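3-hydroxyacyl-CoA dehydrogenase (Archaeoglobus fulgidus, PDB 1ZEJ) probably acts as an NAD+-dependent dehydrogenase of the 3-hydroxyacyl-CoA dehydrogenase family, oxidising a hydroxyl group of an acyl-CoA or L-gulonate-type substrate, and works as a homodimer. Local coordinates at residues A[18-23]-A[44-49]; A[100-105]-A[153-158]; A[107-112]-A[175-180]; A[140-145]-A[158-163]; A[224-229]-A[252-257]. One frame throughout, in Å; residues are numbered along the deposited sequence.

Contact 1. Residues A[18-23]-A[44-49]; sequences IGAGLM and EKALEA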
# COMPACT_ATOMS: atom_id res chain seq x y z
N ILE A 18 -11.62 -0.85 29.51
CA ILE A 18 -10.77 -0.13 30.45
C ILE A 18 -9.99 0.98 29.76
O ILE A 18 -9.11 0.70 28.92
CB ILE A 18 -9.76 -1.09 31.16
CG1 ILE A 18 -10.49 -2.27 31.76
CG2 ILE A 18 -8.93 -0.33 32.22
CD1 ILE A 18 -9.63 -3.42 32.13
N GLY A 19 -10.33 2.23 30.10
CA GLY A 19 -9.61 3.38 29.57
C GLY A 19 -10.56 4.18 28.72
O GLY A 19 -11.10 3.67 27.75
N ALA A 20 -10.81 5.43 29.11
CA ALA A 20 -11.80 6.25 28.44
C ALA A 20 -11.11 7.32 27.56
O ALA A 20 -11.68 8.35 27.26
CB ALA A 20 -12.72 6.91 29.49
N GLY A 21 -9.88 7.07 27.15
CA GLY A 21 -9.21 7.92 26.15
C GLY A 21 -9.80 7.64 24.78
O GLY A 21 -10.79 6.95 24.67
N LEU A 22 -9.20 8.23 23.75
CA LEU A 22 -9.71 8.12 22.38
C LEU A 22 -9.98 6.67 21.95
O LEU A 22 -11.04 6.36 21.40
CB LEU A 22 -8.70 8.78 21.42
CG LEU A 22 -8.97 8.65 19.90
CD1 LEU A 22 -10.15 9.51 19.49
CD2 LEU A 22 -7.69 9.08 19.11
N MSE A 23 -9.03 5.77 22.21
CA MSE A 23 -9.16 4.43 21.70
C MSE A 23 -10.26 3.70 22.49
O MSE A 23 -11.11 3.08 21.86
CB MSE A 23 -7.82 3.69 21.71
CG MSE A 23 -6.84 4.22 20.65
SE MSE A 23 -7.55 4.22 18.77
CE MSE A 23 -7.70 2.36 18.66
N GLU A 44 -12.91 10.56 36.47
CA GLU A 44 -14.30 10.94 36.20
C GLU A 44 -14.40 12.03 35.10
O GLU A 44 -15.40 12.12 34.37
CB GLU A 44 -14.99 11.44 37.47
CG GLU A 44 -15.55 10.34 38.35
CD GLU A 44 -16.47 10.86 39.46
OE1 GLU A 44 -16.64 12.10 39.60
OE2 GLU A 44 -17.03 10.00 40.20
N LYS A 45 -13.36 12.85 35.01
CA LYS A 45 -13.27 13.88 33.99
C LYS A 45 -13.14 13.24 32.62
O LYS A 45 -13.74 13.71 31.67
CB LYS A 45 -12.06 14.78 34.24
N ALA A 46 -12.33 12.18 32.53
CA ALA A 46 -12.20 11.42 31.28
C ALA A 46 -13.51 10.77 30.89
O ALA A 46 -13.87 10.75 29.73
CB ALA A 46 -11.10 10.38 31.38
N LEU A 47 -14.23 10.24 31.88
CA LEU A 47 -15.52 9.60 31.64
C LEU A 47 -16.54 10.65 31.14
O LEU A 47 -17.34 10.36 30.25
CB LEU A 47 -16.07 8.98 32.92
CG LEU A 47 -15.32 7.78 33.52
CD1 LEU A 47 -15.95 7.45 34.87
CD2 LEU A 47 -15.38 6.63 32.55
N GLU A 48 -16.53 11.84 31.73
CA GLU A 48 -17.43 12.92 31.28
C GLU A 48 -17.09 13.39 29.86
O GLU A 48 -17.99 13.61 29.05
CB GLU A 48 -17.47 14.10 32.27
CG GLU A 48 -18.20 13.76 33.59
CD GLU A 48 -18.43 14.96 34.48
OE1 GLU A 48 -18.15 16.10 34.02
OE2 GLU A 48 -18.89 14.77 35.64
N ALA A 49 -15.81 13.51 29.56
CA ALA A 49 -15.40 13.89 28.22
C ALA A 49 -15.81 12.81 27.24
O ALA A 49 -16.30 13.11 26.17
CB ALA A 49 -13.89 14.14 28.15
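Ala20 touches the helix of residues 44-49 with its one methyl group, and three groups receive it. Its CB lies 4.0 Å from the carbonyl oxygen of Ala46, a van der Waals contact with the helix backbone. It also lies 4.3 Å from the Ala46 CB, methyl against methyl. The third approach comes from Leu47, whose CD2 stops 4.1 Å from Ala20 CB. Leu47 starts out away from the loop, yet with CG anti to its carbonyl carbon (chi1 -67°) and the chain extended beyond (chi2 173°) one methyl swings back to meet Ala20. With alanines at the meeting point, the two backbones draw close, 5.9 Å between the CA atoms of Ala20 and Ala46. Gly19, Ala20 and Gly21 belong to the glycine-rich turn between the first strand and first helix of a Rossmann fold, matching a GxGxxG pattern completed by Gly24, and these residues are predicted to bind NAD+. Gly19 takes backbone angles (phi 116°) at which a side chain would collide with the preceding carbonyl, while Gly21 stands at the N-cap of helix 22-32. The second shell fixes the turn: Ala20 N donates to OD2 of Asp41, a predicted NAD+-binding residue just after strand 36-40, Gly19 pairs through its backbone with Gln40, and Ile18 is held in the sheet by backbone bonds to Met78 and Ala80. On the helix side, Ser43 OG bonds to Ala46 N in the first turn of helix 44-53.

Contact 2. Residues A[100-105]-A[153-158]; sequences NAPLCS and VAFVEG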
# COMPACT_ATOMS: atom_id res chain seq x y z
N ASN A 100 -12.72 -14.89 34.57
CA ASN A 100 -12.08 -15.82 33.64
C ASN A 100 -12.37 -15.49 32.14
O ASN A 100 -11.99 -16.26 31.27
CB ASN A 100 -12.58 -17.25 33.95
CG ASN A 100 -12.11 -17.74 35.29
OD1 ASN A 100 -10.97 -17.48 35.70
ND2 ASN A 100 -12.99 -18.48 36.00
N ALA A 101 -13.05 -14.39 31.86
CA ALA A 101 -13.33 -13.96 30.50
C ALA A 101 -12.06 -13.71 29.71
O ALA A 101 -11.02 -13.40 30.30
CB ALA A 101 -14.15 -12.69 30.51
N PRO A 102 -12.15 -13.77 28.37
CA PRO A 102 -11.01 -13.34 27.56
C PRO A 102 -10.65 -11.89 27.88
O PRO A 102 -11.54 -11.04 28.08
CB PRO A 102 -11.54 -13.46 26.13
CG PRO A 102 -12.54 -14.44 26.17
CD PRO A 102 -13.24 -14.26 27.52
N LEU A 103 -9.36 -11.64 27.94
CA LEU A 103 -8.79 -10.33 28.20
C LEU A 103 -8.02 -9.88 26.98
O LEU A 103 -7.15 -10.60 26.51
CB LEU A 103 -7.81 -10.38 29.37
CG LEU A 103 -8.28 -11.00 30.68
CD1 LEU A 103 -7.12 -10.96 31.68
CD2 LEU A 103 -9.46 -10.24 31.18
N CYS A 104 -8.34 -8.70 26.48
CA CYS A 104 -7.88 -8.27 25.16
C CYS A 104 -7.21 -6.92 25.28
O CYS A 104 -7.91 -5.94 25.44
CB CYS A 104 -9.08 -8.10 24.24
SG CYS A 104 -10.06 -9.55 24.01
N SER A 105 -5.89 -6.82 25.13
CA SER A 105 -5.22 -5.53 25.18
C SER A 105 -5.16 -4.86 23.78
O SER A 105 -4.73 -5.49 22.81
CB SER A 105 -3.82 -5.70 25.78
OG SER A 105 -3.13 -4.46 25.78
N VAL A 153 -9.06 -17.39 21.03
CA VAL A 153 -9.04 -16.78 19.73
C VAL A 153 -10.37 -16.90 19.00
O VAL A 153 -10.86 -15.91 18.46
CB VAL A 153 -7.92 -17.36 18.83
CG1 VAL A 153 -7.90 -16.62 17.52
CG2 VAL A 153 -6.59 -17.27 19.55
N ALA A 154 -10.92 -18.11 18.92
CA ALA A 154 -12.15 -18.30 18.15
C ALA A 154 -13.35 -17.52 18.72
O ALA A 154 -14.18 -16.99 17.98
CB ALA A 154 -12.48 -19.79 18.07
N PHE A 155 -13.43 -17.46 20.04
CA PHE A 155 -14.43 -16.67 20.72
C PHE A 155 -14.32 -15.18 20.35
O PHE A 155 -15.29 -14.57 19.91
CB PHE A 155 -14.28 -16.83 22.21
CG PHE A 155 -15.35 -16.13 22.99
CD1 PHE A 155 -16.57 -16.76 23.24
CD2 PHE A 155 -15.18 -14.87 23.46
CE1 PHE A 155 -17.59 -16.10 24.00
CE2 PHE A 155 -16.20 -14.22 24.21
CZ PHE A 155 -17.37 -14.84 24.46
N VAL A 156 -13.14 -14.63 20.47
CA VAL A 156 -12.91 -13.20 20.16
C VAL A 156 -13.06 -12.92 18.67
O VAL A 156 -13.70 -11.95 18.29
CB VAL A 156 -11.58 -12.72 20.69
CG1 VAL A 156 -11.36 -11.24 20.33
CG2 VAL A 156 -11.54 -12.88 22.18
N GLU A 157 -12.57 -13.82 17.82
CA GLU A 157 -12.76 -13.69 16.38
C GLU A 157 -14.23 -13.66 16.00
O GLU A 157 -14.64 -12.83 15.20
CB GLU A 157 -12.03 -14.82 15.62
CG GLU A 157 -12.09 -14.64 14.15
CD GLU A 157 -11.30 -15.66 13.36
OE1 GLU A 157 -10.92 -16.72 13.92
OE2 GLU A 157 -11.11 -15.39 12.16
N GLY A 158 -15.02 -14.58 16.57
CA GLY A 158 -16.46 -14.65 16.32
C GLY A 158 -17.17 -13.38 16.79
O GLY A 158 -17.95 -12.80 16.06
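Val156 pushes its CG2 methyl into the shallow notch between Pro102 and Cys104, two residues that face helix 150-162 from the same side of their chain. The methyl rests 4.0 Å from Pro102 CB on one flank and 4.1 Å from Cys104 SG on the other, so a single bump of the helix meets two of the strand segment. Its other branch, CG1, is anti to the backbone N (chi1 179°) and heads for Ile142 instead, so the forked valine spans from residues 100-105 to strand 139-144, across strand 125-130. One residue earlier in the helix, Phe155 supplies a second surface. The proline ring crosses the phenylalanine side chain at about a right angle, and its CG bulges against the CD2-CE2 bond, 3.8 Å from CD2 of Phe155 and 4.2 Å from CE2. That approach is oblique to the aromatic plane. Pro102 is thus held at CB by the valine and at CG by the ring. No hydrogen bond joins the two segments; the fit rests on shape alone. Beneath, the Cys104 side chain touches Ile76, Met78, Leu126 and Val128, while Phe155 also reaches Ile76 and Met13 nearer the surface. Such layering of apolar helix residues over one face of a central sheet is the usual core of a Rossmann-type alpha/beta domain, here at strand 103-105.

Contact 3. Residues A[107-112]-A[175-180]; sequences TSVISV and LVNRFN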
# COMPACT_ATOMS: atom_id res chain seq x y z
N THR A 107 -3.10 -3.00 21.90
CA THR A 107 -1.70 -2.68 22.09
C THR A 107 -1.21 -2.25 20.72
O THR A 107 -1.44 -2.96 19.74
CB THR A 107 -0.89 -3.86 22.81
OG1 THR A 107 0.53 -3.64 22.72
CG2 THR A 107 -1.21 -5.23 22.26
N SER A 108 -0.64 -1.05 20.63
CA SER A 108 -0.07 -0.54 19.38
C SER A 108 1.19 -1.30 19.00
O SER A 108 1.28 -1.85 17.92
CB SER A 108 0.27 0.96 19.50
OG SER A 108 -0.84 1.79 19.22
N VAL A 109 2.19 -1.27 19.89
CA VAL A 109 3.45 -1.93 19.62
C VAL A 109 4.02 -2.74 20.78
O VAL A 109 4.97 -3.49 20.55
CB VAL A 109 4.54 -0.94 19.20
CG1 VAL A 109 4.14 -0.21 17.90
CG2 VAL A 109 4.85 0.05 20.33
N ILE A 110 3.51 -2.55 22.00
CA ILE A 110 4.00 -3.30 23.15
C ILE A 110 3.72 -4.77 22.86
O ILE A 110 2.61 -5.12 22.46
CB ILE A 110 3.31 -2.88 24.48
CG1 ILE A 110 3.66 -1.42 24.84
CG2 ILE A 110 3.76 -3.79 25.66
CD1 ILE A 110 5.06 -1.23 25.36
N SER A 111 4.75 -5.59 23.02
CA SER A 111 4.69 -7.03 22.73
C SER A 111 3.64 -7.78 23.58
O SER A 111 3.66 -7.72 24.81
CB SER A 111 6.09 -7.60 22.98
OG SER A 111 6.12 -8.99 23.07
N VAL A 112 2.74 -8.51 22.93
CA VAL A 112 1.75 -9.30 23.64
C VAL A 112 2.39 -10.44 24.42
O VAL A 112 1.88 -10.81 25.51
CB VAL A 112 0.61 -9.86 22.72
CG1 VAL A 112 -0.17 -8.70 22.12
CG2 VAL A 112 1.16 -10.81 21.63
N LEU A 175 0.45 -7.57 11.58
CA LEU A 175 0.81 -7.57 10.16
C LEU A 175 0.78 -6.18 9.58
O LEU A 175 1.64 -5.79 8.80
CB LEU A 175 -0.13 -8.48 9.36
CG LEU A 175 -0.22 -9.97 9.76
CD1 LEU A 175 -1.07 -10.72 8.74
CD2 LEU A 175 1.13 -10.63 9.86
N VAL A 176 -0.21 -5.38 9.98
CA VAL A 176 -0.26 -3.99 9.64
C VAL A 176 0.98 -3.24 10.07
O VAL A 176 1.52 -2.49 9.28
CB VAL A 176 -1.52 -3.29 10.27
CG1 VAL A 176 -1.44 -1.78 10.08
CG2 VAL A 176 -2.79 -3.87 9.65
N ASN A 177 1.45 -3.41 11.30
CA ASN A 177 2.66 -2.71 11.80
C ASN A 177 3.85 -3.17 10.95
O ASN A 177 4.72 -2.38 10.58
CB ASN A 177 2.90 -3.00 13.28
CG ASN A 177 1.98 -2.18 14.21
OD1 ASN A 177 1.21 -1.35 13.75
ND2 ASN A 177 2.05 -2.46 15.51
N ARG A 178 3.87 -4.46 10.60
CA ARG A 178 5.00 -5.01 9.84
C ARG A 178 5.06 -4.38 8.46
O ARG A 178 6.12 -3.99 8.01
CB ARG A 178 4.88 -6.55 9.74
CG ARG A 178 5.26 -7.23 11.07
CD ARG A 178 5.05 -8.74 10.97
NE ARG A 178 5.97 -9.34 10.00
CZ ARG A 178 6.08 -10.65 9.85
NH1 ARG A 178 5.35 -11.46 10.59
NH2 ARG A 178 6.94 -11.13 8.97
N PHE A 179 3.91 -4.31 7.78
CA PHE A 179 3.84 -3.71 6.46
C PHE A 179 4.14 -2.21 6.51
O PHE A 179 4.84 -1.71 5.67
CB PHE A 179 2.51 -3.93 5.76
CG PHE A 179 2.40 -5.26 5.07
CD1 PHE A 179 3.33 -5.63 4.11
CD2 PHE A 179 1.40 -6.15 5.43
CE1 PHE A 179 3.22 -6.84 3.49
CE2 PHE A 179 1.29 -7.35 4.80
CZ PHE A 179 2.19 -7.70 3.84
N ASN A 180 3.61 -1.50 7.51
CA ASN A 180 3.86 -0.06 7.63
C ASN A 180 5.37 0.22 7.81
O ASN A 180 5.92 1.14 7.21
CB ASN A 180 3.06 0.43 8.82
CG ASN A 180 2.86 1.87 8.85
OD1 ASN A 180 3.12 2.51 9.89
ND2 ASN A 180 2.42 2.45 7.73
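The carboxamide of Asn177 is the flat group that carries this contact, and it points its nitrogen at the loop of residues 107-112. The Ser108 carbonyl oxygen lies in the amide plane and accepts a hydrogen bond from ND2 of Asn177 at a short 2.6 Å. Seen from the acceptor, ND2 stands almost straight ahead of the carbonyl (162°), but the bond bends at the hydrogen (138°). Off the nitrogen end and well above the amide plane stands the CG1 methyl of Val109, 3.9 Å from ND2 of Asn177, the two side chains crossing at about a right angle. Asn177 reaches across because its CG stands anti to the carbonyl carbon (chi1 -78°). The bond spans two domains: Ser108 follows strand 103-105 of the Rossmann-type NAD domain and is predicted to bind NAD+, whereas Asn177 sits in the first turn of helix 175-193, which opens the helical C-terminal domain. Asn177 also lies beside His129, predicted to matter for catalysis, consistent with a place at the active-site cleft. With an alanine at Asn177, the Ser108 carbonyl would probably be left without this donor and the loop would lose its tie to the helix. The loop has its own brace, Thr107 OG1 donating to Ile110 O at 2.6 Å, and Glu83 OE2 accepts from the backbone N of both Val109 and Ile110. Val109 also packs on Leu236 of the second subunit, and the helix binds that subunit through Arg178, salt-bridged to its Glu186 and Glu193.

Contact 4. Residues A[140-145]-A[158-163]; sequences VEIVIS and GFLREL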
# COMPACT_ATOMS: atom_id res chain seq x y z
N VAL A 140 -9.79 -5.31 12.24
CA VAL A 140 -9.27 -5.52 13.58
C VAL A 140 -8.36 -6.73 13.50
O VAL A 140 -8.72 -7.76 12.94
CB VAL A 140 -10.37 -5.74 14.63
CG1 VAL A 140 -9.78 -5.87 16.00
CG2 VAL A 140 -11.34 -4.61 14.60
N GLU A 141 -7.16 -6.58 14.03
CA GLU A 141 -6.20 -7.67 14.12
C GLU A 141 -6.24 -8.29 15.51
O GLU A 141 -6.26 -7.57 16.50
CB GLU A 141 -4.80 -7.19 13.87
CG GLU A 141 -4.51 -6.81 12.44
CD GLU A 141 -3.09 -6.31 12.28
OE1 GLU A 141 -2.63 -5.54 13.18
OE2 GLU A 141 -2.40 -6.70 11.28
N ILE A 142 -6.28 -9.60 15.57
CA ILE A 142 -6.04 -10.30 16.83
C ILE A 142 -4.60 -10.72 16.82
O ILE A 142 -4.18 -11.38 15.86
CB ILE A 142 -6.94 -11.52 16.95
CG1 ILE A 142 -8.41 -11.06 17.04
CG2 ILE A 142 -6.49 -12.42 18.11
CD1 ILE A 142 -9.41 -12.15 17.00
N VAL A 143 -3.86 -10.37 17.87
CA VAL A 143 -2.45 -10.67 17.92
C VAL A 143 -2.25 -11.60 19.11
O VAL A 143 -2.45 -11.21 20.25
CB VAL A 143 -1.62 -9.41 18.06
CG1 VAL A 143 -0.12 -9.73 18.00
CG2 VAL A 143 -1.97 -8.41 16.96
N ILE A 144 -1.90 -12.84 18.82
CA ILE A 144 -1.80 -13.84 19.86
C ILE A 144 -0.37 -14.00 20.41
O ILE A 144 0.63 -13.80 19.72
CB ILE A 144 -2.42 -15.18 19.43
CG1 ILE A 144 -1.61 -15.91 18.37
CG2 ILE A 144 -3.86 -14.93 18.91
CD1 ILE A 144 -1.96 -17.35 18.30
N SER A 145 -0.30 -14.37 21.67
CA SER A 145 0.97 -14.70 22.28
C SER A 145 1.20 -16.20 22.11
O SER A 145 0.30 -16.91 21.66
CB SER A 145 0.97 -14.31 23.73
OG SER A 145 0.33 -15.29 24.55
N GLY A 158 -15.02 -14.58 16.57
CA GLY A 158 -16.46 -14.65 16.32
C GLY A 158 -17.17 -13.38 16.79
O GLY A 158 -17.95 -12.80 16.06
N PHE A 159 -16.86 -12.93 18.00
CA PHE A 159 -17.39 -11.67 18.53
C PHE A 159 -17.12 -10.52 17.56
O PHE A 159 -18.01 -9.75 17.19
CB PHE A 159 -16.74 -11.37 19.88
CG PHE A 159 -17.04 -10.00 20.41
CD1 PHE A 159 -18.27 -9.72 20.99
CD2 PHE A 159 -16.12 -8.99 20.33
CE1 PHE A 159 -18.55 -8.43 21.48
CE2 PHE A 159 -16.40 -7.71 20.82
CZ PHE A 159 -17.60 -7.45 21.39
N LEU A 160 -15.87 -10.38 17.15
CA LEU A 160 -15.52 -9.27 16.27
C LEU A 160 -16.17 -9.40 14.89
O LEU A 160 -16.64 -8.41 14.34
CB LEU A 160 -14.01 -9.16 16.13
CG LEU A 160 -13.25 -8.75 17.37
CD1 LEU A 160 -11.77 -8.90 17.16
CD2 LEU A 160 -13.58 -7.34 17.67
N ARG A 161 -16.22 -10.60 14.35
CA ARG A 161 -16.84 -10.82 13.03
C ARG A 161 -18.32 -10.47 13.10
O ARG A 161 -18.87 -9.78 12.22
CB ARG A 161 -16.64 -12.27 12.56
CG ARG A 161 -15.23 -12.57 12.05
CD ARG A 161 -15.15 -13.74 11.12
NE ARG A 161 -13.76 -14.01 10.69
CZ ARG A 161 -13.04 -13.25 9.84
NH1 ARG A 161 -13.52 -12.09 9.31
NH2 ARG A 161 -11.81 -13.65 9.53
N GLU A 162 -18.98 -10.90 14.16
CA GLU A 162 -20.42 -10.66 14.28
C GLU A 162 -20.72 -9.19 14.50
O GLU A 162 -21.80 -8.72 14.23
CB GLU A 162 -21.03 -11.51 15.40
CG GLU A 162 -21.09 -12.98 15.04
N LEU A 163 -19.71 -8.44 14.94
CA LEU A 163 -19.83 -7.01 15.05
C LEU A 163 -19.72 -6.31 13.70
O LEU A 163 -19.97 -5.10 13.59
CB LEU A 163 -18.74 -6.49 16.00
CG LEU A 163 -18.93 -5.26 16.85
CD1 LEU A 163 -20.14 -5.37 17.77
CD2 LEU A 163 -17.63 -5.14 17.67
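Between Val140 and Ile142, the two strand residues that meet Leu160, Glu141 sends its carboxylate to the other side of the sheet, where OE1 is gripped twice, by His129 ND1 and Ser174 OG, while OE2 takes the backbone N of Val176. On that far face Glu141 also packs against Val203 of the second subunit. His129 is predicted to be important for catalysis, and a His-Glu pair of this kind is consistent with the family's active site. The contact with the helix itself is wholly apolar. Leu160 presents one methyl, CD1, to both strand residues: it is 3.8 Å from CG1 of Val140 and 4.0 Å from CG1 of Ile142, with the Ile142 CD1 methyl equally near. The leucine crosses Val140 at about a right angle and slants past Ile142, so its tip wedges between the two. Its branch is carried there by an extended chain (chi2 171°) whose CG stands anti to the carbonyl carbon. Val140 answers with the methyl anti to its backbone N (chi1 -177°). These three residues are buried, and no hydrogen bond links the two segments. Beyond the helix, Phe159 stacks on His35. Helix 150-162 is the connection of a beta-alpha-beta crossover: it leaves strand 139-144, lies against the sheet, and returns the chain to strand 166-171, which pairs in parallel with 139-144 through Val140 and Ile142. Leu160 touches further sheet residues, Trp130 and Val167, so strands 125-130, 139-144 and 166-171 all lend it a wall.

Contact 5. Residues A[224-229]-A[252-257]; sequences IGLDVA and QEKIKK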
# COMPACT_ATOMS: atom_id res chain seq x y z
N ILE A 224 0.09 -9.46 -12.62
CA ILE A 224 1.45 -9.23 -13.12
C ILE A 224 1.94 -10.51 -13.80
O ILE A 224 2.45 -10.47 -14.92
CB ILE A 224 2.42 -8.78 -11.98
CG1 ILE A 224 2.23 -7.28 -11.71
CG2 ILE A 224 3.90 -9.04 -12.33
CD1 ILE A 224 2.70 -6.86 -10.34
N GLY A 225 1.75 -11.65 -13.12
CA GLY A 225 2.26 -12.93 -13.58
C GLY A 225 3.35 -13.35 -12.63
O GLY A 225 4.30 -12.60 -12.40
N LEU A 226 3.18 -14.52 -12.01
CA LEU A 226 4.14 -15.01 -11.04
C LEU A 226 5.48 -15.32 -11.70
O LEU A 226 6.50 -15.06 -11.10
CB LEU A 226 3.61 -16.24 -10.31
CG LEU A 226 2.83 -16.00 -9.03
CD1 LEU A 226 1.74 -14.97 -9.18
CD2 LEU A 226 2.29 -17.35 -8.48
N ASP A 227 5.44 -15.93 -12.90
CA ASP A 227 6.64 -16.13 -13.72
C ASP A 227 7.36 -14.79 -14.05
O ASP A 227 8.59 -14.66 -13.88
CB ASP A 227 6.31 -16.94 -14.99
CG ASP A 227 5.15 -16.34 -15.80
OD1 ASP A 227 4.39 -15.47 -15.32
OD2 ASP A 227 5.02 -16.73 -16.95
N VAL A 228 6.58 -13.80 -14.48
CA VAL A 228 7.10 -12.48 -14.78
C VAL A 228 7.78 -11.92 -13.55
O VAL A 228 8.92 -11.45 -13.62
CB VAL A 228 5.96 -11.53 -15.26
CG1 VAL A 228 6.42 -10.09 -15.23
CG2 VAL A 228 5.52 -11.93 -16.65
N ALA A 229 7.10 -12.00 -12.41
CA ALA A 229 7.63 -11.46 -11.17
C ALA A 229 8.89 -12.16 -10.70
O ALA A 229 9.82 -11.51 -10.25
CB ALA A 229 6.55 -11.48 -10.08
N GLN A 252 8.82 -20.06 -6.54
CA GLN A 252 9.44 -21.01 -7.45
C GLN A 252 8.66 -22.33 -7.55
O GLN A 252 8.58 -22.92 -8.62
CB GLN A 252 10.93 -21.19 -7.12
CG GLN A 252 11.29 -22.30 -6.15
CD GLN A 252 12.72 -22.15 -5.61
OE1 GLN A 252 13.20 -21.02 -5.39
NE2 GLN A 252 13.41 -23.27 -5.42
N GLU A 253 8.03 -22.74 -6.44
CA GLU A 253 7.17 -23.92 -6.45
C GLU A 253 5.94 -23.69 -7.34
O GLU A 253 5.50 -24.59 -8.04
CB GLU A 253 6.71 -24.27 -5.02
N LYS A 254 5.39 -22.48 -7.30
CA LYS A 254 4.27 -22.10 -8.16
C LYS A 254 4.60 -22.18 -9.65
O LYS A 254 3.80 -22.67 -10.46
CB LYS A 254 3.82 -20.66 -7.82
CG LYS A 254 3.11 -20.52 -6.47
CD LYS A 254 1.76 -21.18 -6.50
CE LYS A 254 0.82 -20.65 -5.42
NZ LYS A 254 -0.48 -21.41 -5.50
N ILE A 255 5.78 -21.72 -10.02
CA ILE A 255 6.18 -21.69 -11.45
C ILE A 255 6.47 -23.09 -11.97
O ILE A 255 6.17 -23.41 -13.12
CB ILE A 255 7.38 -20.76 -11.69
CG1 ILE A 255 6.98 -19.32 -11.37
CG2 ILE A 255 7.89 -20.87 -13.15
CD1 ILE A 255 8.14 -18.48 -10.98
N LYS A 256 7.04 -23.93 -11.12
CA LYS A 256 7.22 -25.35 -11.46
C LYS A 256 5.88 -26.07 -11.66
O LYS A 256 5.79 -26.96 -12.47
CB LYS A 256 8.05 -26.05 -10.40
CG LYS A 256 9.53 -25.65 -10.41
CD LYS A 256 10.19 -25.97 -9.06
N LYS A 257 4.85 -25.65 -10.93
CA LYS A 257 3.49 -26.19 -11.10
C LYS A 257 2.71 -25.58 -12.30
O LYS A 257 1.60 -26.03 -12.61
CB LYS A 257 2.69 -25.98 -9.81
CG LYS A 257 2.87 -27.07 -8.74
CD LYS A 257 2.30 -26.61 -7.41
CE LYS A 257 2.09 -27.75 -6.43
NZ LYS A 257 1.80 -27.23 -5.06
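The backbones of residues 224-229 and 252-257 come within 6.0 Å, measured between the CA atoms of Asp227 and Ile255. Gly225 turns the chain there: with phi at 111° it leaves helix 197-224 and at once serves as N-cap of helix 226-240, a conformation that calls for glycine. Ile255 lays its CD1 methyl on this first turn, 3.8 Å from the carbonyl oxygen of Leu226 and 3.9 Å from CA of Asp227. Its CG1, anti to the carbonyl carbon (chi1 -64°), directs the branch that way. Next to it, Leu226 rests CD2 against the stem of Lys254, 3.7 Å from CB and 3.8 Å from CG. This is packing inside the helical C-terminal domain, joining the start of helix 226-240 to helix 249-256, away from the annotated sites. An alanine in place of Ile255 is likely to open a gap over the Leu226-Asp227 backbone. The polar ends turn elsewhere: beyond its bend at chi2 (-69°), Lys254 carries NZ to Glu259 and Gly267 O, and Asp227 OD1 forms a salt bridge with Lys263. Leu226 also pairs through its backbone with Val260 and packs on Leu221.

In the fold
From the N terminus, contact 1 closes first, a short loop made of helix 22-32 and strand 36-40 that ties the glycine-rich turn to helix 44-53. Contacts 2, 3 and 4 come later along the chain and interlock. Contact 2, from strand 103-105 to helix 150-162, crosses contact 3, whose loop runs on to helix 175-193 and joins the NAD domain to the helical domain. Contact 4, the crossover from strand 139-144, is nested inside that loop and also crosses contact 2; the two share Gly158 and pack against each other. Contact 5 stands apart, with its centre about 52 Å from that of contact 1, and closes a helical loop within the C-terminal domain.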